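Bifunctional purine biosynthetic protein ADE5,7 (Cryptococcus neoformans var. grubii serotype A, PDB 7LVO) catalyses two ATP-dependent steps of de novo purine synthesis, of which the GAR synthetase half, joining phosphoribosylamine to glycine, is the part described here. Local coordinates at residues I97-P111 / G123-P135. Numbering follows the deposited sequence.
Sequences IVEWAQKENIDLVVP and GAFKKVGIPVFGP
Between Val98 of helix 95-104 and Val109 of strand 108-111 lies the ring of Phe125, illustrating how one helix can send an aromatic in between a strand and a second helix. Val98 CG2 sits over the centre of one face, 3.9 Å from the centroid of the Phe125 ring and 8° off its normal. On the opposite face Val109 CG2 makes the second CH-pi contact, displaced toward the rim, while Ala101 CB meets the edge in the ring plane, 3.6 Å from Phe125 CE1. With chi1 at -78°, Phe125 CG is anti to the carbonyl carbon, which carries the ring in between the two valines. The strand borders the parallel sheet of the N domain, beside strand 38-44; a single parallel bridge, Val109 with Val132, joins residues 131-133 to its other edge, completing a beta-alpha-beta-like crossover through helix 121-126. Val109 N donates to Pro131 O (3.1 Å), and Val109 O receives Phe133 N (2.9 Å). The helix closes in a Schellman motif with Gly129 at C-prime: Ile130 N bonds back to Phe125 O and Gly129 N to Lys126 O. Beyond that turn Ile130 CD1 lies 3.7 Å from Ala101 CB.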
ATOM      1  N   ILE A  97       1.233 -21.560  -6.639  1.00 29.16           N
ATOM      2  CA  ILE A  97       1.478 -20.488  -7.601  1.00 28.05           C
ATOM      3  C   ILE A  97       2.920 -20.515  -8.110  1.00 28.53           C
ATOM      4  O   ILE A  97       3.186 -20.098  -9.246  1.00 28.39           O
ATOM      5  CB  ILE A  97       1.135 -19.128  -6.969  1.00 33.28           C
ATOM      6  CG1 ILE A  97       1.201 -18.016  -8.017  1.00 32.93           C
ATOM      7  CG2 ILE A  97       2.081 -18.814  -5.823  1.00 28.52           C
ATOM      8  CD1 ILE A  97       0.231 -18.195  -9.174  1.00 35.04           C
ATOM      9  N   VAL A  98       3.864 -20.984  -7.293  1.00 26.73           N
ATOM     10  CA  VAL A  98       5.255 -21.052  -7.739  1.00 27.89           C
ATOM     11  C   VAL A  98       5.409 -22.101  -8.829  1.00 30.95           C
ATOM     12  O   VAL A  98       6.083 -21.870  -9.840  1.00 29.23           O
ATOM     13  CB  VAL A  98       6.184 -21.334  -6.547  1.00 34.13           C
ATOM     14  CG1 VAL A  98       7.608 -21.599  -7.029  1.00 36.48           C
ATOM     15  CG2 VAL A  98       6.157 -20.164  -5.574  1.00 26.74           C
ATOM     16  N   GLU A  99       4.783 -23.269  -8.648  1.00 29.29           N
ATOM     17  CA  GLU A  99       4.841 -24.303  -9.677  1.00 33.18           C
ATOM     18  C   GLU A  99       4.100 -23.866 -10.934  1.00 34.12           C
ATOM     19  O   GLU A  99       4.553 -24.131 -12.054  1.00 34.86           O
ATOM     20  CB  GLU A  99       4.261 -25.609  -9.137  1.00 43.59           C
ATOM     21  CG  GLU A  99       4.334 -26.772 -10.107  1.00 52.97           C
ATOM     22  CD  GLU A  99       3.826 -28.066  -9.501  1.00 63.77           C
ATOM     23  OE1 GLU A  99       3.461 -28.062  -8.303  1.00 56.82           O
ATOM     24  OE2 GLU A  99       3.790 -29.086 -10.220  1.00 74.68           O
ATOM     25  N   TRP A 100       2.963 -23.187 -10.771  1.00 34.24           N
ATOM     26  CA  TRP A 100       2.252 -22.649 -11.926  1.00 32.22           C
ATOM     27  C   TRP A 100       3.126 -21.652 -12.683  1.00 29.44           C
ATOM     28  O   TRP A 100       3.283 -21.745 -13.905  1.00 33.39           O
ATOM     29  CB  TRP A 100       0.948 -21.988 -11.473  1.00 27.81           C
ATOM     30  CG  TRP A 100       0.067 -21.554 -12.597  1.00 32.10           C
ATOM     31  CD1 TRP A 100      -0.961 -22.258 -13.148  1.00 29.36           C
ATOM     32  CD2 TRP A 100       0.127 -20.313 -13.313  1.00 33.14           C
ATOM     33  NE1 TRP A 100      -1.541 -21.539 -14.159  1.00 31.28           N
ATOM     34  CE2 TRP A 100      -0.898 -20.339 -14.279  1.00 35.82           C
ATOM     35  CE3 TRP A 100       0.939 -19.182 -13.224  1.00 29.31           C
ATOM     36  CZ2 TRP A 100      -1.125 -19.282 -15.156  1.00 35.68           C
ATOM     37  CZ3 TRP A 100       0.712 -18.133 -14.096  1.00 29.76           C
ATOM     38  CH2 TRP A 100      -0.308 -18.190 -15.049  1.00 36.82           C
ATOM     39  N   ALA A 101       3.700 -20.680 -11.970  1.00 26.41           N
ATOM     40  CA  ALA A 101       4.529 -19.679 -12.627  1.00 23.46           C
ATOM     41  C   ALA A 101       5.697 -20.324 -13.368  1.00 31.17           C
ATOM     42  O   ALA A 101       6.033 -19.919 -14.485  1.00 30.10           O
ATOM     43  CB  ALA A 101       5.045 -18.670 -11.605  1.00 28.69           C
ATOM     44  N   GLN A 102       6.316 -21.340 -12.766  1.00 34.69           N
ATOM     45  CA  GLN A 102       7.450 -21.999 -13.407  1.00 41.35           C
ATOM     46  C   GLN A 102       7.045 -22.639 -14.726  1.00 39.91           C
ATOM     47  O   GLN A 102       7.755 -22.510 -15.731  1.00 45.56           O
ATOM     48  CB  GLN A 102       8.043 -23.047 -12.463  1.00 39.33           C
ATOM     49  CG  GLN A 102       9.333 -23.667 -12.955  1.00 39.44           C
ATOM     50  CD  GLN A 102       9.932 -24.638 -11.954  1.00 39.68           C
ATOM     51  OE1 GLN A 102       9.320 -24.956 -10.935  1.00 43.38           O
ATOM     52  NE2 GLN A 102      11.140 -25.116 -12.242  1.00 55.09           N
ATOM     53  N   LYS A 103       5.906 -23.334 -14.746  1.00 32.40           N
ATOM     54  CA  LYS A 103       5.448 -23.977 -15.972  1.00 35.40           C
ATOM     55  C   LYS A 103       4.990 -22.972 -17.021  1.00 39.97           C
ATOM     56  O   LYS A 103       4.975 -23.301 -18.211  1.00 42.80           O
ATOM     57  CB  LYS A 103       4.309 -24.949 -15.660  1.00 49.21           C
ATOM     58  CG  LYS A 103       4.693 -26.093 -14.727  1.00 54.51           C
ATOM     59  CD  LYS A 103       5.758 -26.990 -15.348  1.00 63.33           C
ATOM     60  CE  LYS A 103       6.043 -28.205 -14.473  1.00 75.55           C
ATOM     61  NZ  LYS A 103       6.557 -27.826 -13.124  1.00 67.90           N
ATOM     62  N   GLU A 104       4.620 -21.760 -16.613  1.00 44.83           N
ATOM     63  CA  GLU A 104       4.142 -20.738 -17.533  1.00 37.48           C
ATOM     64  C   GLU A 104       5.235 -19.771 -17.964  1.00 34.62           C
ATOM     65  O   GLU A 104       4.951 -18.832 -18.715  1.00 40.81           O
ATOM     66  CB  GLU A 104       2.987 -19.955 -16.894  1.00 31.71           C
ATOM     67  CG  GLU A 104       1.807 -20.816 -16.483  1.00 36.12           C
ATOM     68  CD  GLU A 104       0.996 -21.306 -17.671  1.00 41.70           C
ATOM     69  OE1 GLU A 104       1.181 -20.777 -18.789  1.00 45.79           O
ATOM     70  OE2 GLU A 104       0.160 -22.214 -17.481  1.00 46.27           O
ATOM     71  N   ASN A 105       6.468 -19.971 -17.504  1.00 32.78           N
ATOM     72  CA  ASN A 105       7.591 -19.109 -17.872  1.00 43.27           C
ATOM     73  C   ASN A 105       7.295 -17.646 -17.544  1.00 36.26           C
ATOM     74  O   ASN A 105       7.454 -16.749 -18.375  1.00 35.79           O
ATOM     75  CB  ASN A 105       7.944 -19.276 -19.352  1.00 42.43           C
ATOM     76  CG  ASN A 105       8.588 -20.614 -19.645  1.00 48.20           C
ATOM     77  OD1 ASN A 105       8.054 -21.421 -20.406  1.00 48.20           O
ATOM     78  ND2 ASN A 105       9.743 -20.857 -19.036  1.00 48.90           N
ATOM     79  N   ILE A 106       6.861 -17.412 -16.308  1.00 31.67           N
ATOM     80  CA  ILE A 106       6.624 -16.053 -15.843  1.00 31.47           C
ATOM     81  C   ILE A 106       7.963 -15.350 -15.672  1.00 31.26           C
ATOM     82  O   ILE A 106       8.900 -15.900 -15.081  1.00 30.09           O
ATOM     83  CB  ILE A 106       5.829 -16.061 -14.529  1.00 32.31           C
ATOM     84  CG1 ILE A 106       4.432 -16.634 -14.759  1.00 29.08           C
ATOM     85  CG2 ILE A 106       5.754 -14.650 -13.942  1.00 34.01           C
ATOM     86  CD1 ILE A 106       3.575 -15.843 -15.727  1.00 29.81           C
ATOM     87  N   ASP A 107       8.059 -14.124 -16.191  1.00 27.32           N
ATOM     88  CA  ASP A 107       9.292 -13.361 -16.139  1.00 22.71           C
ATOM     89  C   ASP A 107       9.382 -12.449 -14.933  1.00 29.00           C
ATOM     90  O   ASP A 107      10.481 -11.980 -14.613  1.00 23.20           O
ATOM     91  CB  ASP A 107       9.434 -12.516 -17.409  1.00 29.95           C
ATOM     92  CG  ASP A 107       9.421 -13.356 -18.672  1.00 37.73           C
ATOM     93  OD1 ASP A 107      10.293 -14.246 -18.804  1.00 31.62           O
ATOM     94  OD2 ASP A 107       8.532 -13.128 -19.524  1.00 35.14           O
ATOM     95  N   LEU A 108       8.267 -12.187 -14.254  1.00 24.96           N
ATOM     96  CA  LEU A 108       8.273 -11.268 -13.123  1.00 26.10           C
ATOM     97  C   LEU A 108       7.001 -11.462 -12.309  1.00 26.86           C
ATOM     98  O   LEU A 108       5.924 -11.644 -12.872  1.00 23.31           O
ATOM     99  CB  LEU A 108       8.376  -9.811 -13.594  1.00 24.37           C
ATOM    100  CG  LEU A 108       8.332  -8.738 -12.505  1.00 30.28           C
ATOM    101  CD1 LEU A 108       9.575  -8.799 -11.637  1.00 26.67           C
ATOM    102  CD2 LEU A 108       8.158  -7.356 -13.121  1.00 21.03           C
ATOM    103  N   VAL A 109       7.143 -11.412 -10.988  1.00 24.81           N
ATOM    104  CA  VAL A 109       6.032 -11.521 -10.051  1.00 20.84           C
ATOM    105  C   VAL A 109       5.990 -10.246  -9.223  1.00 20.98           C
ATOM    106  O   VAL A 109       7.019  -9.818  -8.677  1.00 25.81           O
ATOM    107  CB  VAL A 109       6.168 -12.755  -9.142  1.00 20.19           C
ATOM    108  CG1 VAL A 109       5.018 -12.816  -8.148  1.00 19.21           C
ATOM    109  CG2 VAL A 109       6.227 -14.021  -9.969  1.00 31.11           C
ATOM    110  N   VAL A 110       4.811  -9.630  -9.149  1.00 21.42           N
ATOM    111  CA  VAL A 110       4.609  -8.406  -8.383  1.00 17.17           C
ATOM    112  C   VAL A 110       3.588  -8.677  -7.282  1.00 19.91           C
ATOM    113  O   VAL A 110       2.376  -8.569  -7.526  1.00 26.97           O
ATOM    114  CB  VAL A 110       4.152  -7.251  -9.288  1.00 21.41           C
ATOM    115  CG1 VAL A 110       4.026  -5.957  -8.489  1.00 20.97           C
ATOM    116  CG2 VAL A 110       5.101  -7.082 -10.460  1.00 28.59           C
ATOM    117  N   PRO A 111       4.016  -9.056  -6.077  1.00 21.82           N
ATOM    118  CA  PRO A 111       3.057  -9.226  -4.977  1.00 21.90           C
ATOM    119  C   PRO A 111       2.493  -7.881  -4.536  1.00 21.86           C
ATOM    120  O   PRO A 111       3.233  -6.912  -4.336  1.00 21.36           O
ATOM    121  CB  PRO A 111       3.887  -9.883  -3.868  1.00 26.15           C
ATOM    122  CG  PRO A 111       5.100 -10.461  -4.576  1.00 25.86           C
ATOM    123  CD  PRO A 111       5.369  -9.508  -5.712  1.00 25.68           C
ATOM    124  N   GLY A 123      11.381 -15.371  -1.505  1.00 26.58           N
ATOM    125  CA  GLY A 123      12.273 -16.511  -1.449  1.00 28.37           C
ATOM    126  C   GLY A 123      11.748 -17.715  -2.194  1.00 34.63           C
ATOM    127  O   GLY A 123      12.531 -18.464  -2.796  1.00 26.99           O
ATOM    128  N   ALA A 124      10.426 -17.917  -2.176  1.00 23.35           N
ATOM    129  CA  ALA A 124       9.841 -19.045  -2.885  1.00 27.51           C
ATOM    130  C   ALA A 124      10.099 -18.946  -4.387  1.00 29.90           C
ATOM    131  O   ALA A 124      10.490 -19.928  -5.028  1.00 25.70           O
ATOM    132  CB  ALA A 124       8.339 -19.111  -2.600  1.00 32.02           C
ATOM    133  N   PHE A 125       9.875 -17.765  -4.968  1.00 21.13           N
ATOM    134  CA  PHE A 125      10.126 -17.598  -6.396  1.00 29.37           C
ATOM    135  C   PHE A 125      11.621 -17.536  -6.695  1.00 29.11           C
ATOM    136  O   PHE A 125      12.050 -17.914  -7.793  1.00 30.43           O
ATOM    137  CB  PHE A 125       9.429 -16.344  -6.914  1.00 25.46           C
ATOM    138  CG  PHE A 125       7.948 -16.516  -7.124  1.00 27.52           C
ATOM    139  CD1 PHE A 125       7.468 -17.164  -8.247  1.00 23.09           C
ATOM    140  CD2 PHE A 125       7.041 -16.021  -6.202  1.00 27.05           C
ATOM    141  CE1 PHE A 125       6.110 -17.323  -8.442  1.00 26.79           C
ATOM    142  CE2 PHE A 125       5.681 -16.168  -6.392  1.00 27.47           C
ATOM    143  CZ  PHE A 125       5.216 -16.827  -7.511  1.00 25.18           C
ATOM    144  N   LYS A 126      12.423 -17.076  -5.732  1.00 27.90           N
ATOM    145  CA  LYS A 126      13.869 -17.037  -5.934  1.00 28.24           C
ATOM    146  C   LYS A 126      14.430 -18.432  -6.156  1.00 24.48           C
ATOM    147  O   LYS A 126      15.362 -18.616  -6.947  1.00 24.05           O
ATOM    148  CB  LYS A 126      14.546 -16.379  -4.738  1.00 27.51           C
ATOM    149  CG  LYS A 126      16.058 -16.185  -4.898  1.00 32.54           C
ATOM    150  CD  LYS A 126      16.652 -15.466  -3.700  1.00 34.85           C
ATOM    151  CE  LYS A 126      18.136 -15.181  -3.895  1.00 44.73           C
ATOM    152  NZ  LYS A 126      18.944 -16.434  -3.998  1.00 49.40           N
ATOM    153  N   LYS A 127      13.857 -19.434  -5.482  1.00 30.74           N
ATOM    154  CA  LYS A 127      14.338 -20.805  -5.601  1.00 29.21           C
ATOM    155  C   LYS A 127      14.078 -21.402  -6.976  1.00 24.61           C
ATOM    156  O   LYS A 127      14.654 -22.449  -7.293  1.00 31.93           O
ATOM    157  CB  LYS A 127      13.690 -21.683  -4.527  1.00 29.24           C
ATOM    158  CG  LYS A 127      14.071 -21.301  -3.113  1.00 46.94           C
ATOM    159  CD  LYS A 127      13.257 -22.072  -2.083  1.00 83.88           C
ATOM    160  CE  LYS A 127      13.623 -21.658  -0.663  1.00 95.65           C
ATOM    161  NZ  LYS A 127      12.815 -22.387   0.357  1.00 78.91           N
ATOM    162  N   VAL A 128      13.241 -20.767  -7.796  1.00 30.66           N
ATOM    163  CA  VAL A 128      12.982 -21.215  -9.158  1.00 31.21           C
ATOM    164  C   VAL A 128      13.474 -20.207 -10.186  1.00 25.77           C
ATOM    165  O   VAL A 128      13.162 -20.336 -11.375  1.00 27.04           O
ATOM    166  CB  VAL A 128      11.490 -21.521  -9.371  1.00 31.49           C
ATOM    167  CG1 VAL A 128      11.085 -22.745  -8.562  1.00 37.64           C
ATOM    168  CG2 VAL A 128      10.635 -20.316  -8.989  1.00 26.43           C
ATOM    169  N   GLY A 129      14.230 -19.201  -9.761  1.00 28.19           N
ATOM    170  CA  GLY A 129      14.797 -18.247 -10.691  1.00 27.03           C
ATOM    171  C   GLY A 129      13.815 -17.299 -11.329  1.00 31.65           C
ATOM    172  O   GLY A 129      14.094 -16.775 -12.410  1.00 36.53           O
ATOM    173  N   ILE A 130      12.672 -17.064 -10.692  1.00 35.81           N
ATOM    174  CA  ILE A 130      11.683 -16.095 -11.175  1.00 24.94           C
ATOM    175  C   ILE A 130      11.843 -14.837 -10.333  1.00 25.55           C
ATOM    176  O   ILE A 130      11.586 -14.880  -9.112  1.00 19.85           O
ATOM    177  CB  ILE A 130      10.262 -16.655 -11.082  1.00 27.48           C
ATOM    178  CG1 ILE A 130      10.115 -17.884 -11.981  1.00 33.47           C
ATOM    179  CG2 ILE A 130       9.235 -15.583 -11.460  1.00 29.29           C
ATOM    180  CD1 ILE A 130       8.781 -18.597 -11.841  1.00 36.50           C
ATOM    181  N   PRO A 131      12.242 -13.702 -10.913  1.00 24.82           N
ATOM    182  CA  PRO A 131      12.467 -12.502 -10.102  1.00 32.35           C
ATOM    183  C   PRO A 131      11.167 -11.928  -9.559  1.00 27.72           C
ATOM    184  O   PRO A 131      10.092 -12.090 -10.142  1.00 22.72           O
ATOM    185  CB  PRO A 131      13.140 -11.526 -11.079  1.00 25.76           C
ATOM    186  CG  PRO A 131      12.669 -11.964 -12.428  1.00 34.62           C
ATOM    187  CD  PRO A 131      12.525 -13.468 -12.350  1.00 34.07           C
ATOM    188  N   VAL A 132      11.289 -11.224  -8.434  1.00 25.60           N
ATOM    189  CA  VAL A 132      10.151 -10.662  -7.724  1.00 27.25           C
ATOM    190  C   VAL A 132      10.397  -9.178  -7.478  1.00 28.65           C
ATOM    191  O   VAL A 132      11.447  -8.794  -6.943  1.00 19.03           O
ATOM    192  CB  VAL A 132       9.907 -11.386  -6.387  1.00 32.02           C
ATOM    193  CG1 VAL A 132       8.878 -10.616  -5.553  1.00 28.11           C
ATOM    194  CG2 VAL A 132       9.461 -12.822  -6.629  1.00 32.44           C
ATOM    195  N   PHE A 133       9.439  -8.348  -7.872  1.00 26.06           N
ATOM    196  CA  PHE A 133       9.439  -6.938  -7.488  1.00 27.40           C
ATOM    197  C   PHE A 133       8.874  -6.861  -6.075  1.00 26.58           C
ATOM    198  O   PHE A 133       7.660  -6.783  -5.867  1.00 26.58           O
ATOM    199  CB  PHE A 133       8.629  -6.090  -8.448  1.00 20.34           C
ATOM    200  CG  PHE A 133       8.556  -4.635  -8.050  1.00 21.51           C
ATOM    201  CD1 PHE A 133       9.606  -3.770  -8.329  1.00 19.64           C
ATOM    202  CD2 PHE A 133       7.458  -4.147  -7.376  1.00 22.48           C
ATOM    203  CE1 PHE A 133       9.538  -2.442  -7.960  1.00 27.07           C
ATOM    204  CE2 PHE A 133       7.382  -2.822  -7.000  1.00 19.14           C
ATOM    205  CZ  PHE A 133       8.421  -1.965  -7.291  1.00 27.60           C
ATOM    206  N   GLY A 134       9.769  -6.893  -5.094  1.00 28.76           N
ATOM    207  CA  GLY A 134       9.390  -6.877  -3.703  1.00 25.42           C
ATOM    208  C   GLY A 134      10.548  -7.282  -2.818  1.00 22.16           C
ATOM    209  O   GLY A 134      11.566  -7.792  -3.287  1.00 25.59           O
ATOM    210  N   PRO A 135      10.407  -7.071  -1.516  1.00 21.02           N
ATOM    211  CA  PRO A 135      11.519  -7.327  -0.604  1.00 32.54           C
ATOM    212  C   PRO A 135      11.704  -8.807  -0.321  1.00 32.36           C
ATOM    213  O   PRO A 135      10.774  -9.614  -0.402  1.00 23.33           O
ATOM    214  CB  PRO A 135      11.107  -6.571   0.670  1.00 29.78           C
ATOM    215  CG  PRO A 135       9.615  -6.614   0.641  1.00 29.44           C
ATOM    216  CD  PRO A 135       9.247  -6.474  -0.822  1.00 25.12           C
TER
HETATM  217  O   HOH W   1       5.588  -5.753  -4.330  1.00 25.02           O